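PDB 5EHK: lantibiotic dehydratase from Microbispora corallina, which probably dehydrates serine and threonine residues of the NAI-107 precursor peptide, using glutamyl-tRNA as the source of the activating glutamyl group. Local coordinates for residues A[826-829]-A[830-834]; A[1053-1056]-A[1057-1060]. All coordinates share one frame; numbering follows the deposited sequence.

Interaction 1. Residues A[826-829]-A[830-834]; sequences VPRR and NQDDF
The ring of Phe834 carries the methyl CG2 of Val826 over one face: this carbon lies 3.7 Å from the ring centroid and 9° off the normal, a CH-pi contact. The other methyl, CG1, stands anti to the backbone N and rests on the aliphatic part of Gln831, 3.6 Å from its CG. The amide of Gln831 is the second flat group. Its NE2 gives a nearly straight hydrogen bond to the backbone O of Val826, 2.7 Å long with an N-H...O angle of 167°. Because that oxygen sits in the amide plane, the bond helps set the rotation of the amide, with NE2 as donor and OE1 turned to the bent chain of Arg828, whose guanidinium is turned only 12° from the amide plane. A third flat group, the guanidinium of Arg829, has Asn830 OD1 over one face, offset toward the rim.

The backbone turns into helix 828-837 here. Asn830 N bonds to Pro827 O at 2.9 Å and Gln831 N to Arg828 O at 3.1 Å, both i to i+3 bonds, as the chain enters the weakly bonded start of the helix. A water then links Arg829 O to Asp833 N, although its bond to the amide is weak. The salt bridge between Arg828 and Asp832 is long and doubtful, since the position of Asp832 OD1 is not secure; the stronger partner of Asp832 is Arg858.

On the subunit interface, Arg829 pairs with Asp212 and Asp431 of the second subunit. Strand 819-824 leads into this turn, and Gln831 and Phe834 pack on Leu867 of the adjacent strand 864-872, while the ring of Trp893 from helix 875-895 meets Phe834 almost at right angles.

Interaction 2. Residues A[1053-1056]-A[1057-1060]; sequences FGTA and YREA
The last two turns of helix 1044-1059 and the residue after them supply this contact, a run of i to i+4 backbone bonds that weakens where the helix ends. Tyr1057 N bonds to Phe1053 O at 2.9 Å, Arg1058 N to Gly1054 O at 3.0 Å and Glu1059 N to Thr1055 O at 3.0 Å. The bond from Ala1060 N to Ala1056 O is weak: it stretches to 3.3 Å and its N-H...O angle falls to 121°.

Arg1058 folds back along the helix. Its CG lies beside the backbone N (chi1 -84°) and the chain bends at chi3 (-47°), which brings the guanidinium over the peptide of Gly1054. The carbonyl oxygen of Gly1054 sits over the centre of one guanidinium face, 3.4 Å from Arg1058 CZ. That oxygen's hydrogen bond comes from the backbone N of Arg1058, not from the guanidinium. NH2 of Arg1058 comes within 3.2 Å of Thr1055 OG1, while NH1 is hydrogen-bonded to the carbonyl oxygens of Phe965 and Pro967.

Beyond it, Thr1055 and Glu1059 lie side by side and point the same way, with the methyl CG2 of Thr1055 3.6 Å from Glu1059 OE1. Phe1053 and Tyr1057 occupy the buried side of the helix, where both pack on Leu1073 of helix 1068-1085 and Phe1053 also meets Phe922 of helix 920-942.

Chemically, this helix end divides into a buried, largely aromatic side and a polar one. The positive guanidinium over Gly1054 O probably adds electrostatic attraction to a carbonyl near the helix's C-terminal end, where the helix dipole is negative, and the NH1 bonds tie it to the end of helix 950-965 and the chain just after it.

Both interactions are local helix contacts within the C-terminal dehydratase region, and both are partly buried, yet they sit at opposite helix ends: 826-834 starts helix 828-837, whereas 1053-1060 finishes helix 1044-1059. Their centres are 36 Å apart and their nearest atoms about 23 Å, so they do not touch. Interaction 1 joins a four-stranded antiparallel sheet region to the second subunit, combining an aromatic-methyl contact with a side-chain amide bond and intersubunit charges. Interaction 2 meets no other chain of the assembly; its aromatics pack on neighbouring helices and a loop, and its arginine reaches backbone carbonyls. Its outer residues, Glu1059 and Ala1060, are exposed, unlike any residue of interaction 1.

Interaction 1. Residues A[826-829]-A[830-834]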
ATOM      1  N   VAL A 826      12.040   1.888  22.283  1.00  8.75           N
ATOM      2  CA  VAL A 826      13.260   1.134  22.186  1.00 10.71           C
ATOM      3  C   VAL A 826      13.005   0.192  21.038  1.00 11.88           C
ATOM      4  O   VAL A 826      12.141  -0.656  21.132  1.00 13.79           O
ATOM      5  CB  VAL A 826      13.492   0.314  23.495  1.00 10.41           C
ATOM      6  CG1 VAL A 826      14.745  -0.535  23.406  1.00  9.18           C
ATOM      7  CG2 VAL A 826      13.554   1.233  24.714  1.00  7.74           C
ATOM      8  N   PRO A 827      13.705   0.379  19.917  1.00 16.24           N
ATOM      9  CA  PRO A 827      13.501  -0.519  18.783  1.00 15.88           C
ATOM     10  C   PRO A 827      13.802  -1.945  19.172  1.00 14.12           C
ATOM     11  O   PRO A 827      14.616  -2.183  20.065  1.00 13.01           O
ATOM     12  CB  PRO A 827      14.515  -0.025  17.754  1.00 18.75           C
ATOM     13  CG  PRO A 827      15.472   0.800  18.505  1.00 16.85           C
ATOM     14  CD  PRO A 827      14.703   1.412  19.618  1.00 14.99           C
ATOM     15  N   ARG A 828      13.165  -2.878  18.477  1.00 16.41           N
ATOM     16  CA  ARG A 828      13.170  -4.280  18.872  1.00 17.21           C
ATOM     17  C   ARG A 828      14.564  -4.869  19.081  1.00 13.82           C
ATOM     18  O   ARG A 828      14.788  -5.565  20.070  1.00 16.20           O
ATOM     19  CB  ARG A 828      12.359  -5.102  17.861  1.00 17.19           C
ATOM     20  CG  ARG A 828      12.281  -6.593  18.140  1.00 18.34           C
ATOM     21  CD  ARG A 828      11.833  -6.888  19.556  1.00 18.56           C
ATOM     22  NE  ARG A 828      12.731  -7.837  20.222  1.00 14.98           N
ATOM     23  CZ  ARG A 828      12.358  -9.060  20.565  1.00 17.91           C
ATOM     24  NH1 ARG A 828      11.114  -9.462  20.310  1.00 18.04           N
ATOM     25  NH2 ARG A 828      13.208  -9.877  21.166  1.00 18.34           N
ATOM     26  N   ARG A 829      15.498  -4.551  18.187  1.00 18.80           N
ATOM     27  CA  ARG A 829      16.872  -5.073  18.244  1.00 20.55           C
ATOM     28  C   ARG A 829      17.572  -4.686  19.546  1.00 21.48           C
ATOM     29  O   ARG A 829      18.417  -5.434  20.043  1.00 19.63           O
ATOM     30  CB  ARG A 829      17.713  -4.570  17.057  1.00 17.09           C
ATOM     31  CG  ARG A 829      17.427  -5.236  15.724  1.00 26.77           C
ATOM     32  CD  ARG A 829      18.256  -4.655  14.573  1.00 25.34           C
ATOM     33  NE  ARG A 829      18.513  -3.240  14.791  1.00 28.59           N
ATOM     34  CZ  ARG A 829      19.708  -2.762  15.141  1.00 44.18           C
ATOM     35  NH1 ARG A 829      20.739  -3.600  15.239  1.00 39.92           N
ATOM     36  NH2 ARG A 829      19.881  -1.458  15.376  1.00 41.78           N
ATOM     37  N   ASN A 830      17.195  -3.528  20.093  1.00 19.82           N
ATOM     38  CA  ASN A 830      17.797  -2.990  21.311  1.00 16.28           C
ATOM     39  C   ASN A 830      17.101  -3.400  22.609  1.00 15.75           C
ATOM     40  O   ASN A 830      17.613  -3.146  23.696  1.00 16.00           O
ATOM     41  CB  ASN A 830      17.802  -1.462  21.246  1.00 22.04           C
ATOM     42  CG  ASN A 830      18.669  -0.924  20.115  1.00 31.10           C
ATOM     43  OD1 ASN A 830      19.114  -1.677  19.236  1.00 23.48           O
ATOM     44  ND2 ASN A 830      18.908   0.394  20.133  1.00 33.37           N
ATOM     45  N   GLN A 831      15.942  -4.043  22.498  1.00 15.46           N
ATOM     46  CA  GLN A 831      15.032  -4.201  23.637  1.00 14.28           C
ATOM     47  C   GLN A 831      15.562  -5.139  24.728  1.00 13.51           C
ATOM     48  O   GLN A 831      15.469  -4.837  25.928  1.00 12.06           O
ATOM     49  CB  GLN A 831      13.635  -4.623  23.162  1.00 12.30           C
ATOM     50  CG  GLN A 831      12.845  -3.509  22.491  1.00 12.05           C
ATOM     51  CD  GLN A 831      11.508  -3.961  21.880  1.00 12.35           C
ATOM     52  OE1 GLN A 831      11.113  -5.108  22.004  1.00 12.84           O
ATOM     53  NE2 GLN A 831      10.826  -3.052  21.209  1.00 13.61           N
ATOM     54  N   ASP A 832      16.093  -6.287  24.327  1.00 15.27           N
ATOM     55  CA  ASP A 832      16.684  -7.203  25.304  1.00 13.04           C
ATOM     56  C   ASP A 832      17.745  -6.571  26.203  1.00 13.06           C
ATOM     57  O   ASP A 832      17.693  -6.760  27.413  1.00 14.86           O
ATOM     58  CB  ASP A 832      17.221  -8.432  24.610  1.00 11.43           C
ATOM     59  CG  ASP A 832      16.128  -9.237  24.050  1.00 10.06           C
ATOM     60  OD1 ASP A 832      15.005  -8.817  24.314  1.00 11.06           O
ATOM     61  OD2 ASP A 832      16.348 -10.263  23.386  1.00 14.79           O
ATOM     62  N   ASP A 833      18.668  -5.796  25.632  1.00 12.37           N
ATOM     63  CA  ASP A 833      19.650  -5.056  26.448  1.00 16.08           C
ATOM     64  C   ASP A 833      18.993  -4.031  27.361  1.00 14.23           C
ATOM     65  O   ASP A 833      19.369  -3.910  28.529  1.00 14.07           O
ATOM     66  CB  ASP A 833      20.722  -4.348  25.600  1.00 14.46           C
ATOM     67  CG  ASP A 833      21.872  -5.272  25.216  1.00 21.78           C
ATOM     68  OD1 ASP A 833      22.047  -6.314  25.897  1.00 23.11           O
ATOM     69  OD2 ASP A 833      22.571  -4.978  24.212  1.00 24.44           O
ATOM     70  N   PHE A 834      18.012  -3.304  26.826  1.00 12.58           N
ATOM     71  CA  PHE A 834      17.302  -2.302  27.604  1.00 11.66           C
ATOM     72  C   PHE A 834      16.602  -2.976  28.808  1.00 12.65           C
ATOM     73  O   PHE A 834      16.630  -2.464  29.930  1.00  9.14           O
ATOM     74  CB  PHE A 834      16.313  -1.534  26.720  1.00 12.31           C
ATOM     75  CG  PHE A 834      15.754  -0.297  27.377  1.00  9.61           C
ATOM     76  CD1 PHE A 834      16.428   0.904  27.286  1.00  5.92           C
ATOM     77  CD2 PHE A 834      14.582  -0.360  28.118  1.00  7.54           C
ATOM     78  CE1 PHE A 834      15.951   2.011  27.887  1.00  6.39           C
ATOM     79  CE2 PHE A 834      14.101   0.752  28.736  1.00  9.75           C
ATOM     80  CZ  PHE A 834      14.789   1.952  28.626  1.00  8.00           C
TER
HETATM   81  O   HOH W   1      19.783  -5.839  22.421  1.00 18.62           O

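Interaction 2. Residues A[1053-1056]-A[1057-1060]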
ATOM      1  N   PHE A1053      -3.565 -18.070  41.145  1.00 23.83           N
ATOM      2  CA  PHE A1053      -4.516 -17.626  40.128  1.00 20.84           C
ATOM      3  C   PHE A1053      -5.348 -18.832  39.676  1.00 26.00           C
ATOM      4  O   PHE A1053      -6.579 -18.759  39.640  1.00 30.38           O
ATOM      5  CB  PHE A1053      -3.741 -16.973  38.967  1.00 23.27           C
ATOM      6  CG  PHE A1053      -4.598 -16.305  37.911  1.00 21.70           C
ATOM      7  CD1 PHE A1053      -3.998 -15.544  36.925  1.00 22.53           C
ATOM      8  CD2 PHE A1053      -5.981 -16.441  37.883  1.00 23.47           C
ATOM      9  CE1 PHE A1053      -4.761 -14.927  35.943  1.00 23.78           C
ATOM     10  CE2 PHE A1053      -6.753 -15.833  36.909  1.00 19.81           C
ATOM     11  CZ  PHE A1053      -6.145 -15.071  35.939  1.00 24.21           C
ATOM     12  N   GLY A1054      -4.684 -19.931  39.324  1.00 25.99           N
ATOM     13  CA  GLY A1054      -5.383 -21.126  38.879  1.00 25.04           C
ATOM     14  C   GLY A1054      -6.330 -21.651  39.950  1.00 29.46           C
ATOM     15  O   GLY A1054      -7.464 -22.061  39.650  1.00 29.89           O
ATOM     16  N   THR A1055      -5.871 -21.620  41.200  1.00 25.15           N
ATOM     17  CA  THR A1055      -6.701 -21.990  42.338  1.00 25.37           C
ATOM     18  C   THR A1055      -7.955 -21.127  42.490  1.00 28.94           C
ATOM     19  O   THR A1055      -9.062 -21.663  42.462  1.00 33.54           O
ATOM     20  CB  THR A1055      -5.909 -22.008  43.650  1.00 28.50           C
ATOM     21  OG1 THR A1055      -5.156 -23.220  43.711  1.00 22.17           O
ATOM     22  CG2 THR A1055      -6.859 -21.957  44.856  1.00 25.67           C
ATOM     23  N   ALA A1056      -7.794 -19.813  42.654  1.00 24.77           N
ATOM     24  CA  ALA A1056      -8.951 -18.929  42.816  1.00 27.48           C
ATOM     25  C   ALA A1056      -9.838 -19.024  41.591  1.00 30.24           C
ATOM     26  O   ALA A1056     -11.048 -18.787  41.652  1.00 30.14           O
ATOM     27  CB  ALA A1056      -8.527 -17.494  43.049  1.00 23.23           C
ATOM     28  N   TYR A1057      -9.231 -19.393  40.472  1.00 27.49           N
ATOM     29  CA  TYR A1057      -9.999 -19.543  39.262  1.00 29.20           C
ATOM     30  C   TYR A1057     -10.926 -20.750  39.282  1.00 29.81           C
ATOM     31  O   TYR A1057     -12.073 -20.668  38.847  1.00 27.81           O
ATOM     32  CB  TYR A1057      -9.105 -19.629  38.045  1.00 25.67           C
ATOM     33  CG  TYR A1057      -9.954 -19.873  36.843  1.00 26.77           C
ATOM     34  CD1 TYR A1057     -10.759 -18.864  36.333  1.00 23.87           C
ATOM     35  CD2 TYR A1057      -9.988 -21.113  36.243  1.00 23.60           C
ATOM     36  CE1 TYR A1057     -11.557 -19.086  35.256  1.00 24.59           C
ATOM     37  CE2 TYR A1057     -10.777 -21.345  35.164  1.00 26.02           C
ATOM     38  CZ  TYR A1057     -11.561 -20.333  34.673  1.00 32.58           C
ATOM     39  OH  TYR A1057     -12.357 -20.572  33.580  1.00 50.51           O
ATOM     40  N   ARG A1058     -10.425 -21.873  39.781  1.00 33.77           N
ATOM     41  CA  ARG A1058     -11.254 -23.062  39.898  1.00 33.93           C
ATOM     42  C   ARG A1058     -12.306 -22.851  40.984  1.00 30.87           C
ATOM     43  O   ARG A1058     -13.404 -23.347  40.873  1.00 33.19           O
ATOM     44  CB  ARG A1058     -10.405 -24.305  40.181  1.00 28.75           C
ATOM     45  CG  ARG A1058      -9.816 -24.952  38.935  1.00 30.31           C
ATOM     46  CD  ARG A1058      -8.921 -26.142  39.290  1.00 34.18           C
ATOM     47  NE  ARG A1058      -7.993 -25.815  40.369  1.00 31.72           N
ATOM     48  CZ  ARG A1058      -6.750 -25.388  40.189  1.00 31.34           C
ATOM     49  NH1 ARG A1058      -6.263 -25.243  38.957  1.00 23.41           N
ATOM     50  NH2 ARG A1058      -5.998 -25.102  41.253  1.00 29.26           N
ATOM     51  N   GLU A1059     -11.966 -22.095  42.021  1.00 27.78           N
ATOM     52  CA  GLU A1059     -12.907 -21.774  43.094  1.00 33.69           C
ATOM     53  C   GLU A1059     -14.161 -21.015  42.624  1.00 39.49           C
ATOM     54  O   GLU A1059     -15.234 -21.141  43.215  1.00 41.85           O
ATOM     55  CB  GLU A1059     -12.205 -20.965  44.185  1.00 36.11           C
ATOM     56  CG  GLU A1059     -12.176 -21.647  45.532  1.00 37.58           C
ATOM     57  CD  GLU A1059     -10.793 -22.143  45.913  1.00 41.88           C
ATOM     58  OE1 GLU A1059     -10.296 -23.098  45.265  1.00 37.51           O
ATOM     59  OE2 GLU A1059     -10.206 -21.575  46.869  1.00 36.92           O
ATOM     60  N   ALA A1060     -14.019 -20.256  41.542  1.00 41.99           N
ATOM     61  CA  ALA A1060     -15.044 -19.329  41.069  1.00 40.05           C
ATOM     62  C   ALA A1060     -15.738 -19.912  39.837  1.00 44.01           C
ATOM     63  O   ALA A1060     -16.694 -19.330  39.299  1.00 38.33           O
ATOM     64  CB  ALA A1060     -14.429 -17.976  40.751  1.00 38.52           C
TER